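Glutathione S-transferase (Pseudomonas fluorescens, PDB 3M3M) probably transfers glutathione to electrophilic substrates, and binds the tripeptide in a pocket that also holds a sodium ion. Local coordinates at residues A[14-18]-A[69-73]. Residues are numbered along the deposited sequence.
Sequences NCYKI and SNAIL. With NA (sodium ion), chain C; GSH (glutathione), chain B.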
loop_
_atom_site.group_PDB
_atom_site.type_symbol
_atom_site.label_atom_id
_atom_site.label_comp_id
_atom_site.label_asym_id
_atom_site.label_seq_id
_atom_site.Cartn_x
_atom_site.Cartn_y
_atom_site.Cartn_z
ATOM N N ASN A 14 -2.945 3.061 0.512
ATOM C CA ASN A 14 -2.332 2.917 1.844
ATOM C C ASN A 14 -3.260 2.226 2.849
ATOM O O ASN A 14 -2.821 1.432 3.681
ATOM C CB ASN A 14 -1.872 4.277 2.376
ATOM C CG ASN A 14 -0.748 4.834 1.508
ATOM O OD1 ASN A 14 -0.852 5.993 1.000
ATOM N ND2 ASN A 14 0.315 4.035 1.338
ATOM N N CYS A 15 -4.569 2.473 2.725
ATOM C CA CYS A 15 -5.549 1.810 3.593
ATOM C C CYS A 15 -5.851 0.368 3.140
ATOM O O CYS A 15 -6.084 -0.524 4.001
ATOM C CB CYS A 15 -6.865 2.635 3.553
ATOM S SG CYS A 15 -6.646 4.287 4.295
ATOM N N TYR A 16 -5.874 0.126 1.810
ATOM C CA TYR A 16 -6.010 -1.227 1.311
ATOM C C TYR A 16 -4.940 -2.187 1.870
ATOM O O TYR A 16 -5.213 -3.359 2.216
ATOM C CB TYR A 16 -5.948 -1.217 -0.225
ATOM C CG TYR A 16 -6.015 -2.621 -0.826
ATOM C CD1 TYR A 16 -6.890 -3.643 -0.290
ATOM C CD2 TYR A 16 -5.163 -2.922 -1.911
ATOM C CE1 TYR A 16 -6.902 -4.952 -0.891
ATOM C CE2 TYR A 16 -5.166 -4.222 -2.515
ATOM C CZ TYR A 16 -6.081 -5.199 -1.992
ATOM O OH TYR A 16 -6.046 -6.479 -2.545
ATOM N N LYS A 17 -3.680 -1.708 2.030
ATOM C CA LYS A 17 -2.682 -2.533 2.668
ATOM C C LYS A 17 -3.155 -3.110 3.987
ATOM O O LYS A 17 -2.882 -4.303 4.244
ATOM C CB LYS A 17 -1.430 -1.674 3.067
ATOM C CG LYS A 17 -0.666 -1.116 1.875
ATOM C CD LYS A 17 0.279 -0.013 2.352
ATOM C CE LYS A 17 0.949 0.635 1.148
ATOM N NZ LYS A 17 1.913 1.742 1.570
ATOM N N ILE A 18 -3.881 -2.316 4.791
ATOM C CA ILE A 18 -4.303 -2.747 6.128
ATOM C C ILE A 18 -5.549 -3.675 6.021
ATOM O O ILE A 18 -5.616 -4.717 6.720
ATOM C CB ILE A 18 -4.585 -1.537 6.993
ATOM C CG1 ILE A 18 -3.364 -0.535 6.957
ATOM C CG2 ILE A 18 -4.826 -1.994 8.430
ATOM C CD1 ILE A 18 -1.965 -1.206 7.111
ATOM N N SER A 69 0.925 3.389 7.277
ATOM C CA SER A 69 0.473 2.093 6.794
ATOM C C SER A 69 1.574 1.073 6.871
ATOM O O SER A 69 1.302 -0.055 7.276
ATOM C CB SER A 69 -0.017 2.192 5.307
ATOM O OG SER A 69 1.014 2.606 4.414
ATOM N N ASN A 70 2.795 1.438 6.502
ATOM C CA ASN A 70 3.845 0.396 6.520
ATOM C C ASN A 70 4.277 0.009 7.954
ATOM O O ASN A 70 4.708 -1.132 8.166
ATOM C CB ASN A 70 5.054 0.790 5.692
ATOM C CG ASN A 70 4.781 0.735 4.190
ATOM O OD1 ASN A 70 3.736 0.294 3.738
ATOM N ND2 ASN A 70 5.715 1.266 3.411
ATOM N N ALA A 71 4.103 0.948 8.922
ATOM C CA ALA A 71 4.431 0.575 10.347
ATOM C C ALA A 71 3.298 -0.293 10.884
ATOM O O ALA A 71 3.555 -1.286 11.535
ATOM C CB ALA A 71 4.555 1.854 11.211
ATOM N N ILE A 72 2.095 0.032 10.465
ATOM C CA ILE A 72 0.945 -0.843 10.851
ATOM C C ILE A 72 1.111 -2.262 10.292
ATOM O O ILE A 72 0.884 -3.251 11.025
ATOM C CB ILE A 72 -0.414 -0.197 10.413
ATOM C CG1 ILE A 72 -0.641 1.146 11.162
ATOM C CG2 ILE A 72 -1.572 -1.260 10.690
ATOM C CD1 ILE A 72 -1.688 2.006 10.367
ATOM N N LEU A 73 1.578 -2.428 9.055
ATOM C CA LEU A 73 1.856 -3.751 8.529
ATOM C C LEU A 73 2.870 -4.470 9.420
ATOM O O LEU A 73 2.716 -5.679 9.712
ATOM C CB LEU A 73 2.394 -3.691 7.092
ATOM C CG LEU A 73 1.403 -3.212 6.002
ATOM C CD1 LEU A 73 2.138 -3.128 4.645
ATOM C CD2 LEU A 73 0.227 -4.269 5.965
HETATM NA NA NA C . 3.902 4.039 5.661
HETATM N N1 GSH B . 3.069 7.687 4.580
HETATM C CA1 GSH B . 1.595 7.503 4.880
HETATM C C1 GSH B . 1.207 6.025 4.978
HETATM O O11 GSH B . 0.298 5.715 5.802
HETATM O O12 GSH B . 1.766 5.206 4.198
HETATM C CB1 GSH B . 0.844 8.213 3.707
HETATM C CG1 GSH B . -0.617 8.036 3.975
HETATM C CD1 GSH B . -1.450 8.986 3.088
HETATM O OE1 GSH B . -0.835 9.832 2.172
HETATM N N2 GSH B . -2.813 9.014 3.186
HETATM C CA2 GSH B . -3.593 9.906 2.330
HETATM C C2 GSH B . -4.188 10.916 3.211
HETATM O O2 GSH B . -4.631 10.518 4.398
HETATM C CB2 GSH B . -4.689 9.032 1.667
HETATM S SG2 GSH B . -3.919 7.730 0.543
HETATM N N3 GSH B . -4.254 12.183 2.831
HETATM C CA3 GSH B . -4.943 13.129 3.725
HETATM C C3 GSH B . -4.255 14.480 3.806
HETATM O O31 GSH B . -4.896 15.502 4.201
HETATM O O32 GSH B . -3.048 14.561 3.522
#
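Start with Lys17, whose side chain runs from an m chi1 through three nearly straight torsions, extended across the cleft between two helices. At its tip NZ donates to Ser69 OG at 3.1 Å and to Asn70 OD1 at 3.2 Å, and it also forms a salt bridge with Glu100 of helix 87-117, which takes the ND2 of Asn70 as well. So this buried charge is well matched. Ser69, chi1 p, turns OG to serve both sides: it accepts from Lys17 and donates to GSH O12 at 2.7 Å, while Ser69 N donates a hydrogen bond to GSH O11 at 2.8 Å. One residue on, Asn70 N lies 3.0 Å from the sodium ion, which GSH O12 and Glu68 also bind. Behind this polar end the contact turns apolar. Ile18, with both chi angles m, brings CD1 to 3.6 Å from Ile72 CG2 and 3.9 Å from Leu73 CD2. The CA atoms come nearest at the glutathione end, Asn14 CA to Ser69 CA 5.7 Å. The axes of 14-18 and 69-73 run nearly parallel, 10° apart. Such paired helices against one sheet face belong to the thioredoxin-like N-terminal domain of glutathione transferases, where helix 69-77 presents its N-terminus to the alpha-carboxylate of the γ-glutamyl residue.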